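Long-range contacts in probable adhesion protein (Pseudomonas aeruginosa PAO1, PDB 6R3Z), which probably acts as the periplasmic solute-binding protein of a metal transport system, capturing divalent cations such as ferrous iron for uptake: residues I11-Y16 and V64-F69; V31-A36 and K51-L56; V58-G63 and P83-N88; T112-S117 and G178-L183. All coordinates share one frame; numbering follows the deposited sequence.

Interaction 1 of 4, residues I11-Y16 and V64-F69; sequences ITLHPY and VGHDDF. With NI (nickel (II) ion), chain B.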
# COMPACT_ATOMS: atom_id res chain seq x y z
N ILE A 11 8.77 11.68 1.65
CA ILE A 11 7.94 10.49 1.58
C ILE A 11 8.36 9.66 0.36
O ILE A 11 8.96 10.21 -0.57
CB ILE A 11 6.42 10.76 1.63
CG1 ILE A 11 5.92 11.55 0.38
CG2 ILE A 11 6.02 11.42 2.96
CD1 ILE A 11 5.57 10.65 -0.86
N THR A 12 7.97 8.38 0.33
CA THR A 12 8.44 7.50 -0.75
C THR A 12 7.34 6.96 -1.66
O THR A 12 7.59 6.76 -2.85
CB THR A 12 9.26 6.34 -0.16
OG1 THR A 12 8.39 5.50 0.60
CG2 THR A 12 10.42 6.81 0.73
N LEU A 13 6.19 6.59 -1.08
CA LEU A 13 5.06 6.01 -1.80
C LEU A 13 3.81 6.85 -1.56
O LEU A 13 3.69 7.49 -0.50
CB LEU A 13 4.81 4.55 -1.35
CG LEU A 13 6.03 3.60 -1.35
CD1 LEU A 13 5.75 2.35 -0.56
CD2 LEU A 13 6.48 3.24 -2.78
N HIS A 14 2.86 6.83 -2.52
CA HIS A 14 1.62 7.60 -2.46
C HIS A 14 0.89 7.52 -1.11
O HIS A 14 0.53 8.57 -0.58
CB HIS A 14 0.66 7.25 -3.60
CG HIS A 14 1.15 7.66 -4.94
ND1 HIS A 14 2.16 6.97 -5.59
CD2 HIS A 14 0.73 8.67 -5.74
CE1 HIS A 14 2.32 7.57 -6.76
NE2 HIS A 14 1.51 8.61 -6.88
N PRO A 15 0.68 6.31 -0.51
CA PRO A 15 -0.04 6.25 0.78
C PRO A 15 0.64 7.08 1.85
O PRO A 15 -0.07 7.72 2.62
CB PRO A 15 -0.04 4.75 1.11
CG PRO A 15 -0.00 4.08 -0.23
CD PRO A 15 1.00 4.94 -0.98
N TYR A 16 2.00 7.11 1.87
CA TYR A 16 2.74 7.90 2.87
C TYR A 16 2.57 9.39 2.66
O TYR A 16 2.48 10.12 3.64
CB TYR A 16 4.21 7.46 2.98
CG TYR A 16 4.30 6.02 3.42
CD1 TYR A 16 4.24 5.67 4.77
CD2 TYR A 16 4.32 4.99 2.48
CE1 TYR A 16 4.24 4.33 5.18
CE2 TYR A 16 4.29 3.64 2.88
CZ TYR A 16 4.25 3.32 4.23
OH TYR A 16 4.21 1.99 4.60
N VAL A 64 10.09 -1.77 5.27
CA VAL A 64 9.88 -3.22 5.45
C VAL A 64 9.92 -3.98 4.11
O VAL A 64 9.56 -5.16 4.05
CB VAL A 64 8.62 -3.55 6.29
CG1 VAL A 64 8.82 -3.12 7.75
CG2 VAL A 64 7.35 -2.94 5.68
N GLY A 65 10.38 -3.31 3.07
CA GLY A 65 10.56 -3.94 1.76
C GLY A 65 9.96 -3.21 0.58
O GLY A 65 10.19 -3.64 -0.57
N HIS A 66 9.17 -2.14 0.81
CA HIS A 66 8.59 -1.43 -0.34
C HIS A 66 9.29 -0.13 -0.72
O HIS A 66 8.87 0.53 -1.68
CB HIS A 66 7.07 -1.20 -0.21
CG HIS A 66 6.35 -1.50 -1.49
ND1 HIS A 66 6.68 -0.85 -2.67
CD2 HIS A 66 5.43 -2.46 -1.77
CE1 HIS A 66 5.92 -1.38 -3.60
NE2 HIS A 66 5.16 -2.36 -3.12
N ASP A 67 10.37 0.24 -0.05
CA ASP A 67 11.09 1.44 -0.46
C ASP A 67 12.60 1.33 -0.20
O ASP A 67 13.23 2.27 0.30
CB ASP A 67 10.47 2.74 0.10
CG ASP A 67 10.34 2.82 1.61
OD1 ASP A 67 10.82 1.88 2.30
OD2 ASP A 67 9.72 3.79 2.09
N ASP A 68 13.20 0.19 -0.62
CA ASP A 68 14.65 -0.01 -0.49
C ASP A 68 15.41 1.08 -1.26
O ASP A 68 16.44 1.55 -0.79
CB ASP A 68 15.06 -1.40 -1.01
CG ASP A 68 14.53 -2.55 -0.15
OD1 ASP A 68 14.18 -2.31 1.03
OD2 ASP A 68 14.49 -3.70 -0.65
N PHE A 69 14.86 1.52 -2.43
CA PHE A 69 15.44 2.59 -3.25
C PHE A 69 15.73 3.84 -2.42
O PHE A 69 16.76 4.48 -2.63
CB PHE A 69 14.54 2.96 -4.45
CG PHE A 69 13.16 3.48 -4.16
CD1 PHE A 69 12.94 4.84 -3.92
CD2 PHE A 69 12.06 2.63 -4.16
CE1 PHE A 69 11.66 5.33 -3.66
CE2 PHE A 69 10.77 3.12 -3.91
CZ PHE A 69 10.58 4.47 -3.65
NI NI B . 4.12 -3.84 -4.49
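T12 and D67 bring the two backbones to their nearest approach, their CA atoms 6.6 Å apart, where one segment turns from strand 8-11 into helix 14-24 and the other runs up to helix 68-76. The T12 hydroxyl reaches across and donates from OG1 to D67 OD2 at 2.6 Å, using the lone pair of that oxygen that faces away from OD1. The two side chains cross at about a right angle, and T12 OG1 sits between its own backbone N and carbonyl carbon (chi1 68°), with CG2 also lying against OD2. D67 is gripped by the backbone: OD2 accepts from N62 N and OD1 from G63 N, so the carboxylate ties the loop after strand 58-61 to the loop at T12. Both segments leave the C-terminal edge of the parallel N-terminal sheet, the usual place for a binding site in an alpha/beta fold, and H66 binds the nickel ion there through NE2 at 2.3 Å, together with H41, H111, H177, H199 and H250. L13 packs behind it as a second-shell residue: CD1 rests 3.8 Å from H66 CB and approaches the ring obliquely, while CD2 lies 3.8 Å from H66 O. L13 CD2 meets the rim of the F69 ring, 4.4 Å from CZ, and T12 O lies in the plane of that ring at its edge, 3.9 Å from CZ.

Interaction 2 of 4, residues V31-A36 and K51-L56; sequences VPLIPA and KRIGTL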
# COMPACT_ATOMS: atom_id res chain seq x y z
N VAL A 31 7.33 16.32 0.87
CA VAL A 31 8.11 16.28 -0.37
C VAL A 31 8.29 14.85 -0.88
O VAL A 31 9.04 14.09 -0.28
CB VAL A 31 9.50 17.00 -0.20
CG1 VAL A 31 10.24 17.10 -1.54
CG2 VAL A 31 9.37 18.37 0.45
N PRO A 32 7.67 14.47 -2.03
CA PRO A 32 7.90 13.12 -2.57
C PRO A 32 9.35 12.98 -3.05
O PRO A 32 9.91 13.92 -3.64
CB PRO A 32 6.94 13.04 -3.76
CG PRO A 32 5.94 14.15 -3.52
CD PRO A 32 6.75 15.23 -2.90
N LEU A 33 9.96 11.83 -2.73
CA LEU A 33 11.34 11.56 -3.12
C LEU A 33 11.45 11.25 -4.59
O LEU A 33 12.51 11.48 -5.19
CB LEU A 33 11.92 10.41 -2.30
CG LEU A 33 12.90 10.81 -1.19
CD1 LEU A 33 12.20 11.63 -0.09
CD2 LEU A 33 13.52 9.56 -0.55
N ILE A 34 10.38 10.68 -5.16
CA ILE A 34 10.37 10.32 -6.59
C ILE A 34 9.15 10.96 -7.28
O ILE A 34 8.11 11.13 -6.64
CB ILE A 34 10.53 8.79 -6.83
CG1 ILE A 34 9.23 7.99 -6.56
CG2 ILE A 34 11.71 8.22 -6.04
CD1 ILE A 34 9.32 6.43 -6.89
N PRO A 35 9.25 11.32 -8.58
CA PRO A 35 8.10 11.97 -9.24
C PRO A 35 6.87 11.07 -9.38
O PRO A 35 6.97 9.84 -9.33
CB PRO A 35 8.65 12.35 -10.63
CG PRO A 35 10.13 12.32 -10.49
CD PRO A 35 10.42 11.25 -9.49
N ALA A 36 5.71 11.70 -9.53
CA ALA A 36 4.45 11.02 -9.75
C ALA A 36 4.50 10.40 -11.17
O ALA A 36 5.18 10.92 -12.06
CB ALA A 36 3.29 12.02 -9.65
N LYS A 51 19.52 14.69 -5.16
CA LYS A 51 19.83 16.09 -4.84
C LYS A 51 18.79 16.67 -3.87
O LYS A 51 19.17 17.37 -2.94
CB LYS A 51 19.91 16.95 -6.12
CG LYS A 51 20.36 18.40 -5.90
CD LYS A 51 21.81 18.53 -5.42
CE LYS A 51 22.20 19.96 -5.13
NZ LYS A 51 22.23 20.80 -6.36
N ARG A 52 17.50 16.34 -4.08
CA ARG A 52 16.35 16.83 -3.29
C ARG A 52 16.43 16.51 -1.80
O ARG A 52 15.94 17.30 -0.98
CB ARG A 52 15.05 16.29 -3.87
CG ARG A 52 14.48 17.19 -4.95
CD ARG A 52 12.96 17.10 -5.00
NE ARG A 52 12.50 15.86 -5.63
CZ ARG A 52 12.35 15.70 -6.94
NH1 ARG A 52 12.64 16.68 -7.78
NH2 ARG A 52 11.91 14.54 -7.42
N ILE A 53 17.03 15.36 -1.45
CA ILE A 53 17.18 14.90 -0.06
C ILE A 53 17.97 15.93 0.78
O ILE A 53 17.62 16.15 1.94
CB ILE A 53 17.74 13.45 -0.01
CG1 ILE A 53 16.70 12.47 -0.59
CG2 ILE A 53 18.15 13.04 1.42
CD1 ILE A 53 17.18 11.09 -0.92
N GLY A 54 18.95 16.59 0.17
CA GLY A 54 19.75 17.64 0.81
C GLY A 54 18.96 18.82 1.35
O GLY A 54 19.46 19.53 2.21
N THR A 55 17.69 19.01 0.89
CA THR A 55 16.83 20.12 1.34
C THR A 55 15.80 19.66 2.42
O THR A 55 15.01 20.48 2.89
CB THR A 55 16.13 20.79 0.12
OG1 THR A 55 15.06 19.96 -0.35
CG2 THR A 55 17.10 21.13 -1.03
N LEU A 56 15.83 18.38 2.80
CA LEU A 56 14.89 17.80 3.77
C LEU A 56 15.41 17.74 5.19
O LEU A 56 16.61 17.79 5.42
CB LEU A 56 14.45 16.38 3.32
CG LEU A 56 13.97 16.20 1.88
CD1 LEU A 56 13.64 14.75 1.60
CD2 LEU A 56 12.78 17.06 1.59
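R52 opens the contact by laying its long side chain over the loop that follows strand 29-32. Its aliphatic part passes V31, with CD 4.4 Å from V31 CG1, and the chain then bends at chi3 (-76°), which brings NE to 3.8 Å from P32 O. The guanidinium ends beside P35, whose CD lies at the edge of the group, 4.2 Å from NH2. NE and NH2 come obliquely to P32 O and L33 O without forming hydrogen bonds; the polar partner of NH2 is D49, in a salt bridge. L33 O itself is buried here and has no partner in the model. I53 follows, and its CD1 meets L33 CD2 at 4.0 Å, the two side chains crossing at about a right angle. The chain then reverses through a type I turn from I53 to L56, closed by L56 N to I53 O; one residue earlier, R52 O accepts from T55 N and from T55 OG1 at 2.9 Å. L56 completes the contact with its two methyls: CD1 packs 3.8 Å from L33 CD1, and CD2 sits 3.7 Å from V31 CB. Apart from the R52 guanidinium the contact is apolar packing, away from the metal site. It seats segment 51-56, which continues from helix 47-53, against outer strand 29-32, which pairs with strand 8-11, while helix 68-76 closes over L33 and I53 through M73.

Interaction 3 of 4, residues V58-G63 and P83-N88; sequences VVVLNG and PVIEAN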
# COMPACT_ATOMS: atom_id res chain seq x y z
N VAL A 58 13.78 15.30 7.42
CA VAL A 58 13.43 13.93 7.81
C VAL A 58 12.82 13.19 6.64
O VAL A 58 12.17 13.82 5.79
CB VAL A 58 12.48 13.90 9.07
CG1 VAL A 58 11.16 14.65 8.81
CG2 VAL A 58 12.22 12.47 9.56
N VAL A 59 13.02 11.86 6.58
CA VAL A 59 12.39 11.03 5.56
C VAL A 59 11.55 9.95 6.27
O VAL A 59 12.07 9.24 7.13
CB VAL A 59 13.39 10.37 4.54
CG1 VAL A 59 12.65 9.53 3.51
CG2 VAL A 59 14.26 11.42 3.84
N VAL A 60 10.27 9.82 5.88
CA VAL A 60 9.37 8.79 6.37
C VAL A 60 9.55 7.58 5.44
O VAL A 60 9.47 7.73 4.21
CB VAL A 60 7.90 9.27 6.41
CG1 VAL A 60 6.93 8.11 6.70
CG2 VAL A 60 7.73 10.38 7.46
N LEU A 61 9.79 6.40 6.02
CA LEU A 61 10.01 5.17 5.27
C LEU A 61 9.02 4.06 5.60
O LEU A 61 8.63 3.88 6.76
CB LEU A 61 11.42 4.59 5.55
CG LEU A 61 12.67 5.37 5.12
CD1 LEU A 61 13.93 4.56 5.41
CD2 LEU A 61 12.64 5.72 3.65
N ASN A 62 8.67 3.27 4.58
CA ASN A 62 7.89 2.06 4.73
C ASN A 62 8.87 1.12 5.49
O ASN A 62 8.50 0.50 6.49
CB ASN A 62 7.50 1.50 3.34
CG ASN A 62 7.12 0.04 3.36
OD1 ASN A 62 7.97 -0.84 3.11
ND2 ASN A 62 5.86 -0.27 3.67
N GLY A 63 10.12 1.08 5.00
CA GLY A 63 11.24 0.36 5.63
C GLY A 63 11.11 -1.13 5.87
O GLY A 63 11.93 -1.71 6.60
N PRO A 83 17.55 12.24 9.71
CA PRO A 83 16.61 11.43 10.51
C PRO A 83 15.63 10.65 9.62
O PRO A 83 15.17 11.14 8.58
CB PRO A 83 15.90 12.47 11.37
CG PRO A 83 16.88 13.61 11.48
CD PRO A 83 17.49 13.67 10.10
N VAL A 84 15.34 9.42 10.02
CA VAL A 84 14.44 8.55 9.28
C VAL A 84 13.37 8.03 10.22
O VAL A 84 13.67 7.57 11.34
CB VAL A 84 15.26 7.42 8.60
CG1 VAL A 84 14.44 6.16 8.40
CG2 VAL A 84 15.90 7.90 7.29
N ILE A 85 12.12 8.14 9.78
CA ILE A 85 10.99 7.60 10.55
C ILE A 85 10.61 6.25 9.97
O ILE A 85 10.18 6.16 8.80
CB ILE A 85 9.79 8.58 10.61
CG1 ILE A 85 10.16 9.85 11.41
CG2 ILE A 85 8.53 7.89 11.18
CD1 ILE A 85 9.11 10.99 11.29
N GLU A 86 10.78 5.21 10.77
CA GLU A 86 10.40 3.84 10.39
C GLU A 86 8.89 3.72 10.71
O GLU A 86 8.49 3.47 11.86
CB GLU A 86 11.25 2.79 11.14
CG GLU A 86 12.73 2.79 10.73
CD GLU A 86 13.08 2.29 9.34
OE1 GLU A 86 12.21 1.71 8.65
OE2 GLU A 86 14.26 2.47 8.94
N ALA A 87 8.04 3.99 9.69
CA ALA A 87 6.58 4.03 9.88
C ALA A 87 5.97 2.75 10.46
O ALA A 87 4.94 2.80 11.13
CB ALA A 87 5.89 4.36 8.56
N ASN A 88 6.59 1.60 10.15
CA ASN A 88 6.07 0.29 10.52
C ASN A 88 6.60 -0.25 11.85
O ASN A 88 6.34 -1.42 12.17
CB ASN A 88 6.34 -0.70 9.38
CG ASN A 88 5.37 -0.50 8.24
OD1 ASN A 88 4.16 -0.74 8.38
ND2 ASN A 88 5.85 0.01 7.12
O HOH W 1 9.25 0.92 9.17
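V59 and V84, V60 and I85, and L61 and E86 pair as neighbours in a parallel sheet, with the strand axes 4.7 Å apart and inclined by 21°. Four backbone hydrogen bonds join them: V59 N to P83 O, I85 N to V59 O, L61 N to I85 O at 2.8 Å and A87 N to L61 O. Helix 68-76 links the two strands in a beta-alpha-beta crossover. On the face of V59 and L61, the L61 side chain can be followed outward. CB lies 3.8 Å from I85 O, CG meets V84 CG1 at 3.8 Å, and CD1 presses on the same methyl at 3.4 Å, tighter than a usual van der Waals contact, with E86 OE2 at 4.1 Å. On the other face, I85 CD1 packs against V58 CG2 and V60 CG2. Beyond the strands the bonding passes to side chains: N88 ND2 donates to N62 O at 2.8 Å, with that oxygen in the amide plane of N88 and the N-H...O angle 167°. The N88 OD1 end is taken by T112, and N62 ND2 by Y16 and P110. A water donates to N62 O and to E86 OE1 and accepts from N88 N at 2.9 Å. N62 O thus has two donors, N88 ND2 and the water, so hydrogen bonding continues past the strands; with N62 OD1 accepting from H66 N, this probably helps to position the loop that carries H66 of the metal site.

Interaction 4 of 4, residues T112-S117 and G178-L183; sequences TFLSIS and GAYDYL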
# COMPACT_ATOMS: atom_id res chain seq x y z
N THR A 112 1.98 -3.19 4.03
CA THR A 112 1.25 -2.87 5.28
C THR A 112 0.30 -1.68 5.07
O THR A 112 -0.75 -1.61 5.73
CB THR A 112 2.25 -2.56 6.40
OG1 THR A 112 3.01 -1.40 6.03
CG2 THR A 112 3.18 -3.75 6.72
N PHE A 113 0.65 -0.76 4.12
CA PHE A 113 -0.19 0.41 3.82
C PHE A 113 -1.55 0.02 3.21
O PHE A 113 -2.46 0.85 3.20
CB PHE A 113 0.54 1.43 2.92
CG PHE A 113 1.26 0.80 1.76
CD1 PHE A 113 0.62 0.63 0.53
CD2 PHE A 113 2.59 0.39 1.88
CE1 PHE A 113 1.30 0.07 -0.56
CE2 PHE A 113 3.26 -0.20 0.79
CZ PHE A 113 2.60 -0.37 -0.42
N LEU A 114 -1.70 -1.21 2.71
CA LEU A 114 -3.00 -1.63 2.17
C LEU A 114 -3.81 -2.38 3.22
O LEU A 114 -4.27 -3.49 3.00
CB LEU A 114 -2.87 -2.39 0.83
CG LEU A 114 -2.17 -1.61 -0.30
CD1 LEU A 114 -1.81 -2.51 -1.45
CD2 LEU A 114 -3.01 -0.43 -0.77
N SER A 115 -3.92 -1.78 4.40
CA SER A 115 -4.67 -2.30 5.55
C SER A 115 -5.12 -1.08 6.31
O SER A 115 -4.30 -0.17 6.54
CB SER A 115 -3.77 -3.13 6.46
OG SER A 115 -4.31 -3.26 7.77
N ILE A 116 -6.39 -1.05 6.73
CA ILE A 116 -6.89 0.09 7.50
C ILE A 116 -6.23 0.09 8.88
O ILE A 116 -5.76 1.14 9.33
CB ILE A 116 -8.45 0.08 7.56
CG1 ILE A 116 -9.08 0.32 6.15
CG2 ILE A 116 -8.98 1.10 8.61
CD1 ILE A 116 -8.78 1.68 5.48
N SER A 117 -6.23 -1.07 9.58
CA SER A 117 -5.64 -1.17 10.93
C SER A 117 -4.13 -0.86 10.93
O SER A 117 -3.68 -0.09 11.78
CB SER A 117 -5.90 -2.54 11.55
OG SER A 117 -5.36 -3.57 10.74
N GLY A 178 1.34 -9.50 -4.98
CA GLY A 178 1.20 -9.93 -3.58
C GLY A 178 0.92 -8.77 -2.62
O GLY A 178 1.52 -8.71 -1.54
N ALA A 179 0.02 -7.86 -2.99
CA ALA A 179 -0.25 -6.63 -2.24
C ALA A 179 -1.41 -6.66 -1.26
O ALA A 179 -1.55 -5.70 -0.49
CB ALA A 179 -0.51 -5.50 -3.24
N TYR A 180 -2.29 -7.69 -1.33
CA TYR A 180 -3.58 -7.63 -0.63
C TYR A 180 -3.79 -8.58 0.55
O TYR A 180 -4.92 -8.68 1.05
CB TYR A 180 -4.69 -7.82 -1.68
CG TYR A 180 -4.53 -6.81 -2.80
CD1 TYR A 180 -4.70 -5.45 -2.57
CD2 TYR A 180 -4.00 -7.19 -4.03
CE1 TYR A 180 -4.48 -4.50 -3.57
CE2 TYR A 180 -3.76 -6.25 -5.04
CZ TYR A 180 -3.97 -4.91 -4.79
OH TYR A 180 -3.73 -3.96 -5.77
N ASP A 181 -2.72 -9.22 1.04
CA ASP A 181 -2.86 -10.11 2.19
C ASP A 181 -3.36 -9.34 3.43
O ASP A 181 -4.28 -9.82 4.09
CB ASP A 181 -1.55 -10.86 2.44
CG ASP A 181 -1.14 -11.66 1.21
OD1 ASP A 181 -0.59 -11.05 0.25
OD2 ASP A 181 -1.40 -12.89 1.18
N TYR A 182 -2.82 -8.11 3.70
CA TYR A 182 -3.28 -7.31 4.86
C TYR A 182 -4.72 -6.82 4.63
O TYR A 182 -5.51 -6.79 5.57
CB TYR A 182 -2.39 -6.09 5.11
CG TYR A 182 -0.96 -6.43 5.45
CD1 TYR A 182 -0.60 -6.77 6.75
CD2 TYR A 182 0.02 -6.44 4.46
CE1 TYR A 182 0.71 -7.12 7.06
CE2 TYR A 182 1.35 -6.78 4.77
CZ TYR A 182 1.68 -7.12 6.07
OH TYR A 182 2.97 -7.45 6.40
N LEU A 183 -5.04 -6.42 3.40
CA LEU A 183 -6.38 -5.95 3.05
C LEU A 183 -7.42 -7.05 3.27
O LEU A 183 -8.44 -6.81 3.91
CB LEU A 183 -6.42 -5.46 1.60
CG LEU A 183 -7.68 -4.66 1.21
CD1 LEU A 183 -7.34 -3.56 0.24
CD2 LEU A 183 -8.72 -5.57 0.62
O HOH W 2 -4.78 -5.86 8.25
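Y182 lays one ring face against T112, whose CA stands 4.0 Å from the ring centroid and 18° off its normal, a CH-pi contact displaced toward the rim. The T112 and Y182 side chains run side by side in the same direction, and with T112 CG2 anti to the carbonyl carbon this methyl reaches the far end of the tyrosine, 3.7 Å from OH. That hydroxyl is bonded to N109 O and L94 N, which fixes the tip of the ring. At its base, Y182 CB touches S115 CB at 3.5 Å. S115 OG is anti to the backbone N (chi1 160°), where it caps A118 N at the start of helix 116-133 and also bonds a water that donates to Y182 O at 2.9 Å. L114 brings CD1 against segment 178-183, 3.3 Å from A179 O and 3.7 Å from A179 CB. The same methyl approaches the Y180 ring obliquely, while A179 CB lies over the centre of that ring. A179 lies beside the metal ligands H111 and H177. The contact thus places the start of helix 116-133 against that of helix 181-185; helix 260-277 packs on I116 and L183, and helix 138-160 on I116.

How the interactions relate
Interactions 1 and 3 interlock at the C-terminal edge of the N-terminal sheet, their centres 9 Å apart: besides the bond between D67 and N62, Y16 OH lies 2.9 Å from N62 ND2. Interaction 2 extends the same sheet outward, I11 N and O pairing with V31 O and L33 N, and stays away from the metal. Interaction 4 joins this cluster through N88 OD1, 2.7 Å from T112 OG1, and through F113, which packs its ring edge-to-face with that of H66. Nickel is bound directly by H66 of interaction 1, and the side chain of A179 in interaction 4 comes within about 5 Å of it.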